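Formyltransferase (Francisella tularensis subsp. tularensis, PDB 4NV1) belongs to the formyltransferase family, pairing an N-terminal alpha/beta domain with a smaller C-terminal part, and binds dTDP-4-amino-4,6-dideoxyglucose in a pocket lined by both. Local coordinates at residues K4-V9 against N27-D32; I55-N60 against S76-P81; P106-I111 against R213-P218. One frame throughout, in Å; residues are numbered along the deposited sequence.

Contact 1: K4-V9 against N27-D32; sequences KKIFVV and NDVQVD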
loop_
_atom_site.group_PDB
_atom_site.type_symbol
_atom_site.label_atom_id
_atom_site.label_comp_id
_atom_site.label_asym_id
_atom_site.label_seq_id
_atom_site.Cartn_x
_atom_site.Cartn_y
_atom_site.Cartn_z
ATOM N N LYS A 4 24.003 9.553 -41.925
ATOM C CA LYS A 4 24.015 10.308 -40.678
ATOM C C LYS A 4 24.682 9.531 -39.561
ATOM O O LYS A 4 24.545 8.324 -39.473
ATOM C CB LYS A 4 22.611 10.732 -40.252
ATOM C CG LYS A 4 21.925 11.682 -41.232
ATOM C CD LYS A 4 20.724 11.029 -41.916
ATOM C CE LYS A 4 20.452 11.531 -43.328
ATOM N NZ LYS A 4 20.826 10.478 -44.313
ATOM N N LYS A 5 25.409 10.255 -38.726
ATOM C CA LYS A 5 26.173 9.669 -37.647
ATOM C C LYS A 5 25.576 10.242 -36.385
ATOM O O LYS A 5 25.516 11.454 -36.237
ATOM C CB LYS A 5 27.656 10.043 -37.704
ATOM C CG LYS A 5 28.535 9.081 -38.523
ATOM C CD LYS A 5 29.813 8.622 -37.806
ATOM C CE LYS A 5 29.580 7.599 -36.682
ATOM N NZ LYS A 5 30.822 7.382 -35.890
ATOM N N ILE A 6 25.230 9.368 -35.457
ATOM C CA ILE A 6 24.388 9.705 -34.314
ATOM C C ILE A 6 24.963 9.198 -33.009
ATOM O O ILE A 6 25.440 8.039 -32.933
ATOM C CB ILE A 6 23.005 9.071 -34.533
ATOM C CG1 ILE A 6 22.413 9.614 -35.840
ATOM C CG2 ILE A 6 22.065 9.397 -33.374
ATOM C CD1 ILE A 6 21.205 8.851 -36.322
ATOM N N PHE A 7 24.862 10.022 -31.973
ATOM C CA PHE A 7 25.060 9.518 -30.618
ATOM C C PHE A 7 23.785 9.645 -29.776
ATOM O O PHE A 7 23.004 10.608 -29.874
ATOM C CB PHE A 7 26.278 10.139 -29.939
ATOM C CG PHE A 7 26.107 11.556 -29.499
ATOM C CD1 PHE A 7 26.333 12.613 -30.367
ATOM C CD2 PHE A 7 25.761 11.851 -28.200
ATOM C CE1 PHE A 7 26.202 13.938 -29.987
ATOM C CE2 PHE A 7 25.611 13.169 -27.805
ATOM C CZ PHE A 7 25.835 14.214 -28.688
ATOM N N VAL A 8 23.623 8.666 -28.894
ATOM C CA VAL A 8 22.482 8.529 -28.020
ATOM C C VAL A 8 23.033 8.262 -26.654
ATOM O O VAL A 8 23.687 7.255 -26.458
ATOM C CB VAL A 8 21.666 7.338 -28.481
ATOM C CG1 VAL A 8 20.599 6.915 -27.464
ATOM C CG2 VAL A 8 21.091 7.653 -29.837
ATOM N N VAL A 9 22.770 9.188 -25.749
ATOM C CA VAL A 9 23.027 9.053 -24.342
ATOM C C VAL A 9 21.800 8.689 -23.493
ATOM O O VAL A 9 20.768 9.394 -23.514
ATOM C CB VAL A 9 23.545 10.364 -23.855
ATOM C CG1 VAL A 9 24.163 10.161 -22.491
ATOM C CG2 VAL A 9 24.517 10.937 -24.865
ATOM N N ASN A 27 17.683 3.189 -42.475
ATOM C CA ASN A 27 18.822 3.304 -43.380
ATOM C C ASN A 27 19.682 4.502 -43.051
ATOM O O ASN A 27 19.223 5.555 -42.557
ATOM C CB ASN A 27 18.368 3.471 -44.840
ATOM C CG ASN A 27 17.557 2.294 -45.337
ATOM O OD1 ASN A 27 16.541 2.476 -46.010
ATOM N ND2 ASN A 27 17.965 1.084 -44.950
ATOM N N ASP A 28 20.941 4.342 -43.415
ATOM C CA ASP A 28 21.832 5.460 -43.718
ATOM C C ASP A 28 22.226 6.142 -42.426
ATOM O O ASP A 28 22.617 7.300 -42.431
ATOM C CB ASP A 28 21.214 6.454 -44.713
ATOM C CG ASP A 28 21.060 5.871 -46.114
ATOM O OD1 ASP A 28 21.691 4.827 -46.393
ATOM O OD2 ASP A 28 20.336 6.474 -46.939
ATOM N N VAL A 29 22.170 5.347 -41.361
ATOM C CA VAL A 29 22.387 5.763 -40.008
ATOM C C VAL A 29 23.459 4.938 -39.348
ATOM O O VAL A 29 23.373 3.720 -39.302
ATOM C CB VAL A 29 21.096 5.532 -39.228
ATOM C CG1 VAL A 29 21.360 5.363 -37.752
ATOM C CG2 VAL A 29 20.172 6.716 -39.476
ATOM N N GLN A 30 24.398 5.618 -38.712
ATOM C CA GLN A 30 25.334 4.910 -37.845
ATOM C C GLN A 30 25.129 5.482 -36.468
ATOM O O GLN A 30 24.960 6.680 -36.323
ATOM C CB GLN A 30 26.811 5.111 -38.283
ATOM C CG GLN A 30 27.033 5.183 -39.804
ATOM C CD GLN A 30 28.509 5.258 -40.207
ATOM O OE1 GLN A 30 28.910 6.102 -41.010
ATOM N NE2 GLN A 30 29.322 4.392 -39.619
ATOM N N VAL A 31 25.197 4.673 -35.425
ATOM C CA VAL A 31 24.908 5.233 -34.108
ATOM C C VAL A 31 25.823 4.635 -33.036
ATOM O O VAL A 31 25.845 3.420 -32.946
ATOM C CB VAL A 31 23.408 5.024 -33.763
ATOM C CG1 VAL A 31 22.926 3.615 -34.053
ATOM C CG2 VAL A 31 23.162 5.256 -32.300
ATOM N N ASP A 32 26.511 5.455 -32.239
ATOM C CA ASP A 32 27.120 5.023 -30.979
ATOM C C ASP A 32 26.284 5.378 -29.761
ATOM O O ASP A 32 25.738 6.468 -29.678
ATOM C CB ASP A 32 28.497 5.669 -30.795
ATOM C CG ASP A 32 29.399 5.431 -31.993
ATOM O OD1 ASP A 32 29.243 4.348 -32.570
ATOM O OD2 ASP A 32 30.160 6.324 -32.424
#

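Contact 2: I55-N60 against S76-P81; sequences IDMKKN and SKQLFP. With 0FX (dTDP-4-amino-4,6-dideoxyglucose), chain I.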
loop_
_atom_site.group_PDB
_atom_site.type_symbol
_atom_site.label_atom_id
_atom_site.label_comp_id
_atom_site.label_asym_id
_atom_site.label_seq_id
_atom_site.Cartn_x
_atom_site.Cartn_y
_atom_site.Cartn_z
ATOM N N ILE A 55 30.735 7.438 -20.285
ATOM C CA ILE A 55 31.368 8.678 -20.676
ATOM C C ILE A 55 31.079 9.690 -19.601
ATOM O O ILE A 55 29.994 9.718 -19.009
ATOM C CB ILE A 55 30.820 9.213 -22.026
ATOM C CG1 ILE A 55 31.549 10.450 -22.499
ATOM C CG2 ILE A 55 29.370 9.683 -21.957
ATOM C CD1 ILE A 55 31.432 10.610 -24.003
ATOM N N ASP A 56 32.042 10.567 -19.398
ATOM C CA ASP A 56 31.900 11.690 -18.510
ATOM C C ASP A 56 31.570 12.828 -19.452
ATOM O O ASP A 56 32.449 13.303 -20.172
ATOM C CB ASP A 56 33.225 11.930 -17.775
ATOM C CG ASP A 56 33.114 12.995 -16.709
ATOM O OD1 ASP A 56 33.460 12.663 -15.555
ATOM O OD2 ASP A 56 32.674 14.129 -17.019
ATOM N N MET A 57 30.305 13.244 -19.469
ATOM C CA MET A 57 29.910 14.293 -20.379
ATOM C C MET A 57 30.452 15.597 -19.842
ATOM O O MET A 57 30.711 16.509 -20.635
ATOM C CB MET A 57 28.383 14.412 -20.529
ATOM C CG MET A 57 27.728 13.256 -21.253
ATOM S SD MET A 57 28.060 13.108 -23.027
ATOM C CE MET A 57 27.688 14.766 -23.541
ATOM N N LYS A 58 30.611 15.714 -18.524
ATOM C CA LYS A 58 31.040 17.004 -17.967
ATOM C C LYS A 58 32.444 17.372 -18.433
ATOM O O LYS A 58 32.693 18.515 -18.868
ATOM C CB LYS A 58 31.030 17.011 -16.445
ATOM C CG LYS A 58 31.046 18.426 -15.872
ATOM C CD LYS A 58 31.374 18.438 -14.387
ATOM C CE LYS A 58 30.423 17.566 -13.587
ATOM N NZ LYS A 58 29.024 17.957 -13.919
ATOM N N LYS A 59 33.327 16.381 -18.293
ATOM C CA LYS A 59 34.698 16.436 -18.776
ATOM C C LYS A 59 34.736 16.600 -20.287
ATOM O O LYS A 59 35.226 17.605 -20.781
ATOM C CB LYS A 59 35.431 15.120 -18.510
ATOM C CG LYS A 59 36.075 14.888 -17.150
ATOM C CD LYS A 59 36.818 13.551 -17.193
ATOM C CE LYS A 59 37.734 13.304 -16.009
ATOM N NZ LYS A 59 38.890 14.237 -16.043
ATOM N N ASN A 60 34.200 15.594 -20.978
ATOM C CA ASN A 60 34.593 15.180 -22.330
ATOM C C ASN A 60 33.476 15.245 -23.390
ATOM O O ASN A 60 33.612 14.763 -24.516
ATOM C CB ASN A 60 35.056 13.719 -22.238
ATOM C CG ASN A 60 36.287 13.553 -21.363
ATOM O OD1 ASN A 60 37.160 14.407 -21.362
ATOM N ND2 ASN A 60 36.358 12.465 -20.615
ATOM N N SER A 76 18.936 10.261 -19.064
ATOM C CA SER A 76 20.368 10.242 -19.164
ATOM C C SER A 76 20.624 10.829 -17.820
ATOM O O SER A 76 20.079 11.917 -17.585
ATOM C CB SER A 76 20.857 11.281 -20.183
ATOM O OG SER A 76 22.166 11.777 -19.897
ATOM N N LYS A 77 21.504 10.213 -17.029
ATOM C CA LYS A 77 21.930 10.866 -15.776
ATOM C C LYS A 77 22.613 12.233 -15.942
ATOM O O LYS A 77 22.710 12.995 -14.974
ATOM C CB LYS A 77 22.820 9.932 -14.939
ATOM C CG LYS A 77 22.150 8.652 -14.451
ATOM C CD LYS A 77 23.177 7.695 -13.839
ATOM C CE LYS A 77 22.604 6.420 -13.235
ATOM N NZ LYS A 77 21.428 6.703 -12.364
ATOM N N GLN A 78 23.144 12.560 -17.122
ATOM C CA GLN A 78 24.039 13.738 -17.243
ATOM C C GLN A 78 23.568 14.816 -18.211
ATOM O O GLN A 78 22.918 14.497 -19.206
ATOM C CB GLN A 78 25.436 13.332 -17.748
ATOM C CG GLN A 78 25.886 11.924 -17.393
ATOM C CD GLN A 78 27.269 11.544 -17.901
ATOM O OE1 GLN A 78 28.231 12.324 -17.831
ATOM N NE2 GLN A 78 27.371 10.340 -18.422
ATOM N N LEU A 79 23.984 16.049 -17.949
ATOM C CA LEU A 79 23.719 17.190 -18.820
ATOM C C LEU A 79 24.867 17.495 -19.780
ATOM O O LEU A 79 26.060 17.423 -19.426
ATOM C CB LEU A 79 23.519 18.433 -17.977
ATOM C CG LEU A 79 22.494 18.205 -16.856
ATOM C CD1 LEU A 79 22.710 19.220 -15.741
ATOM C CD2 LEU A 79 21.079 18.207 -17.425
ATOM N N PHE A 80 24.460 17.884 -20.988
ATOM C CA PHE A 80 25.337 18.019 -22.127
ATOM C C PHE A 80 25.967 19.394 -21.969
ATOM O O PHE A 80 25.286 20.347 -21.590
ATOM C CB PHE A 80 24.549 17.985 -23.452
ATOM C CG PHE A 80 24.091 16.629 -23.946
ATOM C CD1 PHE A 80 23.901 15.533 -23.128
ATOM C CD2 PHE A 80 23.766 16.497 -25.271
ATOM C CE1 PHE A 80 23.449 14.320 -23.638
ATOM C CE2 PHE A 80 23.286 15.323 -25.786
ATOM C CZ PHE A 80 23.146 14.217 -24.968
ATOM N N PRO A 81 27.275 19.514 -22.240
ATOM C CA PRO A 81 27.960 20.806 -22.231
ATOM C C PRO A 81 27.401 21.828 -23.203
ATOM O O PRO A 81 26.819 21.464 -24.203
ATOM C CB PRO A 81 29.388 20.455 -22.639
ATOM C CG PRO A 81 29.560 19.067 -22.122
ATOM C CD PRO A 81 28.211 18.386 -22.094
HETATM O O4P 0FX I . 14.331 8.576 -15.264
HETATM P P2 0FX I . 15.463 7.531 -15.091
HETATM O O3P 0FX I . 15.525 6.141 -15.687
HETATM O O1G 0FX I . 16.830 8.212 -14.646
HETATM C C1G 0FX I . 17.560 9.031 -15.530
HETATM C C2G 0FX I . 18.670 9.491 -14.599
HETATM O O2G 0FX I . 19.155 8.419 -13.784
HETATM C C3G 0FX I . 18.204 10.607 -13.684
HETATM O O3G 0FX I . 19.430 11.027 -13.047
HETATM C C4G 0FX I . 17.508 11.684 -14.539
HETATM N N4A 0FX I . 17.110 12.851 -13.764
HETATM C C5G 0FX I . 16.298 11.142 -15.309
HETATM C C6G 0FX I . 15.668 12.214 -16.190
HETATM O O5G 0FX I . 16.767 10.067 -16.124
HETATM O OPP 0FX I . 15.512 6.683 -13.742
HETATM P P 0FX I . 15.335 7.003 -12.202
HETATM O O1P 0FX I . 16.491 7.708 -11.524
HETATM O O2P 0FX I . 14.820 5.590 -11.954
HETATM O O5 0FX I . 13.966 7.822 -11.962
HETATM C C5 0FX I . 12.758 7.252 -12.482
HETATM C C4 0FX I . 11.576 7.496 -11.562
HETATM O O4 0FX I . 11.683 6.657 -10.427
HETATM C C3 0FX I . 11.441 8.881 -11.005
HETATM O O3 0FX I . 10.588 9.719 -11.799
HETATM C C2 0FX I . 10.681 8.657 -9.697
HETATM C C1 0FX I . 11.167 7.272 -9.268
HETATM N N11 0FX I . 12.115 7.406 -8.157
HETATM C C61 0FX I . 13.437 7.507 -8.414
HETATM C C51 0FX I . 14.329 7.653 -7.373
HETATM C C5A 0FX I . 15.826 7.825 -7.525
HETATM C C21 0FX I . 11.648 7.416 -6.892
HETATM O O21 0FX I . 10.339 7.270 -6.604
HETATM N N31 0FX I . 12.468 7.497 -5.839
HETATM C C41 0FX I . 13.785 7.610 -6.112
HETATM O O41 0FX I . 14.675 7.752 -5.136
#

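Contact 3: P106-I111 against R213-P218; sequences PQVFSI and RAMTHP. With 0FX (dTDP-4-amino-4,6-dideoxyglucose), chain I.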
loop_
_atom_site.group_PDB
_atom_site.type_symbol
_atom_site.label_atom_id
_atom_site.label_comp_id
_atom_site.label_asym_id
_atom_site.label_seq_id
_atom_site.Cartn_x
_atom_site.Cartn_y
_atom_site.Cartn_z
ATOM N N PRO A 106 8.866 15.044 -12.567
ATOM C CA PRO A 106 7.717 15.796 -13.107
ATOM C C PRO A 106 6.420 15.144 -12.778
ATOM O O PRO A 106 5.515 15.833 -12.289
ATOM C CB PRO A 106 7.967 15.848 -14.609
ATOM C CG PRO A 106 9.090 14.869 -14.874
ATOM C CD PRO A 106 9.861 14.716 -13.614
ATOM N N GLN A 107 6.326 13.825 -12.952
ATOM C CA GLN A 107 5.066 13.159 -12.662
ATOM C C GLN A 107 4.674 13.203 -11.166
ATOM O O GLN A 107 3.496 13.369 -10.828
ATOM C CB GLN A 107 4.922 11.750 -13.274
ATOM C CG GLN A 107 5.557 10.612 -12.473
ATOM C CD GLN A 107 7.032 10.694 -12.484
ATOM O OE1 GLN A 107 7.612 11.490 -13.233
ATOM N NE2 GLN A 107 7.690 9.821 -11.714
ATOM N N VAL A 108 5.655 13.154 -10.271
ATOM C CA VAL A 108 5.346 13.283 -8.863
ATOM C C VAL A 108 4.702 14.632 -8.614
ATOM O O VAL A 108 3.598 14.720 -8.060
ATOM C CB VAL A 108 6.563 13.111 -7.972
ATOM C CG1 VAL A 108 6.171 13.343 -6.530
ATOM C CG2 VAL A 108 7.185 11.731 -8.135
ATOM N N PHE A 109 5.378 15.680 -9.027
ATOM C CA PHE A 109 4.856 17.048 -8.869
ATOM C C PHE A 109 3.507 17.215 -9.570
ATOM O O PHE A 109 2.678 17.918 -9.057
ATOM C CB PHE A 109 5.896 18.093 -9.347
ATOM C CG PHE A 109 6.994 18.283 -8.370
ATOM C CD1 PHE A 109 8.123 17.508 -8.428
ATOM C CD2 PHE A 109 6.852 19.193 -7.346
ATOM C CE1 PHE A 109 9.092 17.636 -7.458
ATOM C CE2 PHE A 109 7.787 19.297 -6.365
ATOM C CZ PHE A 109 8.946 18.552 -6.464
ATOM N N SER A 110 3.242 16.542 -10.678
ATOM C CA SER A 110 1.976 16.722 -11.366
ATOM C C SER A 110 0.856 16.087 -10.577
ATOM O O SER A 110 -0.259 16.635 -10.494
ATOM C CB SER A 110 1.968 16.264 -12.848
ATOM O OG SER A 110 2.593 17.145 -13.784
ATOM N N ILE A 111 1.141 14.978 -9.911
ATOM C CA ILE A 111 0.082 14.284 -9.192
ATOM C C ILE A 111 -0.376 15.161 -8.064
ATOM O O ILE A 111 -1.578 15.215 -7.705
ATOM C CB ILE A 111 0.531 12.862 -8.700
ATOM C CG1 ILE A 111 0.550 11.850 -9.842
ATOM C CG2 ILE A 111 -0.504 12.341 -7.711
ATOM C CD1 ILE A 111 1.394 10.607 -9.573
ATOM N N ARG A 213 0.086 8.726 -3.126
ATOM C CA ARG A 213 0.284 8.129 -4.419
ATOM C C ARG A 213 1.380 8.754 -5.282
ATOM O O ARG A 213 2.111 8.019 -6.002
ATOM C CB ARG A 213 -1.026 7.884 -5.166
ATOM C CG ARG A 213 -1.627 9.126 -5.835
ATOM C CD ARG A 213 -3.090 8.917 -6.100
ATOM N NE ARG A 213 -3.818 10.078 -6.605
ATOM C CZ ARG A 213 -4.158 10.246 -7.881
ATOM N NH1 ARG A 213 -3.736 9.420 -8.798
ATOM N NH2 ARG A 213 -4.890 11.297 -8.266
ATOM N N ALA A 214 1.578 10.062 -5.161
ATOM C CA ALA A 214 2.644 10.724 -5.923
ATOM C C ALA A 214 4.019 10.239 -5.434
ATOM O O ALA A 214 4.982 10.210 -6.172
ATOM C CB ALA A 214 2.596 12.237 -5.760
ATOM N N MET A 215 4.109 9.867 -4.156
ATOM C CA MET A 215 5.344 9.374 -3.561
ATOM C C MET A 215 5.571 7.863 -3.576
ATOM O O MET A 215 6.599 7.405 -3.052
ATOM C CB MET A 215 5.433 9.861 -2.107
ATOM C CG MET A 215 5.463 11.360 -1.890
ATOM S SD MET A 215 6.846 12.256 -2.599
ATOM C CE MET A 215 8.111 12.000 -1.394
ATOM N N THR A 216 4.677 7.139 -4.240
ATOM C CA THR A 216 4.703 5.711 -4.376
ATOM C C THR A 216 5.140 5.255 -5.762
ATOM O O THR A 216 4.482 5.501 -6.794
ATOM C CB THR A 216 3.357 5.047 -3.963
ATOM O OG1 THR A 216 2.969 5.472 -2.637
ATOM C CG2 THR A 216 3.497 3.547 -4.007
ATOM N N HIS A 217 6.319 4.631 -5.764
ATOM C CA HIS A 217 7.013 4.235 -6.972
ATOM C C HIS A 217 7.943 3.053 -6.599
ATOM O O HIS A 217 9.116 3.312 -6.324
ATOM C CB HIS A 217 7.801 5.419 -7.513
ATOM C CG HIS A 217 8.195 5.281 -8.956
ATOM N ND1 HIS A 217 7.861 6.211 -9.919
ATOM C CD2 HIS A 217 8.879 4.306 -9.607
ATOM C CE1 HIS A 217 8.305 5.811 -11.094
ATOM N NE2 HIS A 217 8.926 4.655 -10.932
ATOM N N PRO A 218 7.405 1.810 -6.585
ATOM C CA PRO A 218 8.284 0.689 -6.261
ATOM C C PRO A 218 9.461 0.696 -7.238
ATOM O O PRO A 218 9.304 1.034 -8.404
ATOM C CB PRO A 218 7.411 -0.541 -6.473
ATOM C CG PRO A 218 6.032 -0.076 -6.338
ATOM C CD PRO A 218 6.035 1.349 -6.876
HETATM O O4P 0FX I . 14.331 8.576 -15.264
HETATM P P2 0FX I . 15.463 7.531 -15.091
HETATM O O3P 0FX I . 15.525 6.141 -15.687
HETATM O O1G 0FX I . 16.830 8.212 -14.646
HETATM C C1G 0FX I . 17.560 9.031 -15.530
HETATM C C2G 0FX I . 18.670 9.491 -14.599
HETATM O O2G 0FX I . 19.155 8.419 -13.784
HETATM C C3G 0FX I . 18.204 10.607 -13.684
HETATM O O3G 0FX I . 19.430 11.027 -13.047
HETATM C C4G 0FX I . 17.508 11.684 -14.539
HETATM N N4A 0FX I . 17.110 12.851 -13.764
HETATM C C5G 0FX I . 16.298 11.142 -15.309
HETATM C C6G 0FX I . 15.668 12.214 -16.190
HETATM O O5G 0FX I . 16.767 10.067 -16.124
HETATM O OPP 0FX I . 15.512 6.683 -13.742
HETATM P P 0FX I . 15.335 7.003 -12.202
HETATM O O1P 0FX I . 16.491 7.708 -11.524
HETATM O O2P 0FX I . 14.820 5.590 -11.954
HETATM O O5 0FX I . 13.966 7.822 -11.962
HETATM C C5 0FX I . 12.758 7.252 -12.482
HETATM C C4 0FX I . 11.576 7.496 -11.562
HETATM O O4 0FX I . 11.683 6.657 -10.427
HETATM C C3 0FX I . 11.441 8.881 -11.005
HETATM O O3 0FX I . 10.588 9.719 -11.799
HETATM C C2 0FX I . 10.681 8.657 -9.697
HETATM C C1 0FX I . 11.167 7.272 -9.268
HETATM N N11 0FX I . 12.115 7.406 -8.157
HETATM C C61 0FX I . 13.437 7.507 -8.414
HETATM C C51 0FX I . 14.329 7.653 -7.373
HETATM C C5A 0FX I . 15.826 7.825 -7.525
HETATM C C21 0FX I . 11.648 7.416 -6.892
HETATM O O21 0FX I . 10.339 7.270 -6.604
HETATM N N31 0FX I . 12.468 7.497 -5.839
HETATM C C41 0FX I . 13.785 7.610 -6.112
HETATM O O41 0FX I . 14.675 7.752 -5.136
#

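Contact 1: K4-V9 against N27-D32
Ile6 of strand 4-9 and the valines of strand 29-35 form the apolar centre of this contact, on the face of the sheet that also carries Val8. The tip of Ile6 meets Val29: its CD1, extended by a chi2 near anti (167°), lies 3.8 Å from Val29 CG1 and almost as near Val29 CG2, so the methyl sits against both branches of the valine. Ile6 CB faces Val31 CB. Two residues further on, Val8 CG2 approaches Val31 CG2 at 4.0 Å, methyl against methyl. Ile23 of helix 13-24 packs on Val8, Val29 and Val31, while Leu170 of helix 147-170 covers Ile6 and Val29.

The two strands run parallel in direct register, Lys4 beside Val29 through Phe7 beside Asp32, with helix 13-24 connecting them. This is the first beta-alpha-beta unit of a Rossmann-like sheet, in which strand 4-9 lies between 29-35 and 70-74. The backbone ladder passes back and forth: Gln30 N donates to Lys4 O, Ile6 N to Gln30 O at 2.8 Å, Asp32 N to Ile6 O, and Val8 N to Asp32 O. Ile6 O also receives a CA-H...O contact from Val31 CA at 3.1 Å. At the beginning of the pairing, the bond from Lys4 N to Asp28 O is weak, bent to 115° at the hydrogen.

The other face is more polar. Lys5, bent at chi2 and chi3, lays its aliphatic part against Gln30, with CG 3.9 Å from Gln30 OE1. Its ammonium NZ then reaches Asp32 OD2 at 3.7 Å, a long salt bridge in which the carboxylate oxygen is less surely placed. Phe7 leans away from this pair, and its ring meets Tyr68 edge-to-face.

Contact 2: I55-N60 against S76-P81
Met57 and Gln78 hold the close-packed part of this contact, their side chains crossing at about a right angle. The carboxamide of Gln78 works as a two-pronged clamp on backbone next to the helix start: NE2 donates to Ile55 O at 2.8 Å, nearly straight at 163° and with the acceptor in the amide plane, while OE1 accepts from Met57 N at 2.8 Å. That second donor is tilted 28° from the carbonyl plane. Two bonds to backbone thus fix the rotation of the amide, and the extended chain of Gln78 beyond CG carries it across to the other segment.

Met57 CB and CG lie against the same amide. Bends at chi2 and chi3 bring the methyl CE back over one face of the Phe80 ring, 3.8 Å above its plane and offset toward the rim, in a CH-pi contact, while SD stands obliquely to the same ring in a Met-aromatic contact. Pro81 closes the other end, its CG 3.2 Å from Met57 O.

The solvent side is looser. Lys58 is exposed and its side chain points away, and Leu79 also turns outward. Asp56 caps helix 57-60 there, its OD2 accepting from Lys59 N at 2.7 Å. Toward the ligand, Lys77 NZ donates to O2G of dTDP-4-amino-4,6-dideoxyglucose at 3.2 Å.

The loop of 76-81 leaves strand 70-74 and reaches helix 82-87, for which Pro81 is the N-cap residue; Leu84 of that helix packs on Met57, and Val9 of strand 4-9 touches Ser76 and Phe80.

Contact 3: P106-I111 against R213-P218
Ala214 fits its methyl against helix 106-113, at the buried junction between the alpha/beta domain, represented by that helix, and the C-terminal part that includes helix 205-214. Its CB lies 3.6 Å from Ile111 CB and 3.8 Å from Val108 CG1, and it also approaches Val108 O. The small side chain brings the backbones close, with 4.7 Å between the CA atoms of Val108 and Ala214. Both methyls of Val108 rest against Ala214 O from the same side, CG2 at 3.3 Å. No hydrogen bond joins the two segments, which meet mainly by apolar packing.

Around this centre, Ile111 CG2 sits over the middle of the Arg213 guanidinium, 4.1 Å above its plane. Arg213 itself is held from outside: NE forms a salt bridge with Asp210, and NH1 donates to the carbonyls of Asn142 and Glu145. Met194 of helix 188-195 also packs on Val108.

Toward the pocket, Gln107 and His217 meet at the ring edge of the histidine and share a second-shell partner, Ser147 OG, hydrogen-bonded to Gln107 NE2 and His217 ND1. His217 lays one ring face beneath the sugar next to the thymine of dTDP-4-amino-4,6-dideoxyglucose, whose C1 lies 3.5 Å above the ring plane, over its centre. The bend at chi2 (-69°) turns Gln107 CD toward the ligand, and NE2 donates to O3 at 2.9 Å, the bond straight at 178°.

Contact 3 is wholly buried, contact 1 partly so, and contact 2 lies at the surface. Contacts 1 and 2 touch one another, with Val9 CG2 3.6 Å from Phe80 CZ, so the inner strand 4-9 is in direct packing contact with the loop following strand 70-74. Contact 3 stands on the opposite side of the chain's centre, its own centre about 34 Å from that of contact 1. Backbone pairing dominates contact 1, whereas a single amide gripping backbone marks contact 2 and contact 3 has apolar packing without hydrogen bonds between its segments. Contacts 2 and 3 hold different ends of the same ligand, the aminosugar and the nucleoside respectively.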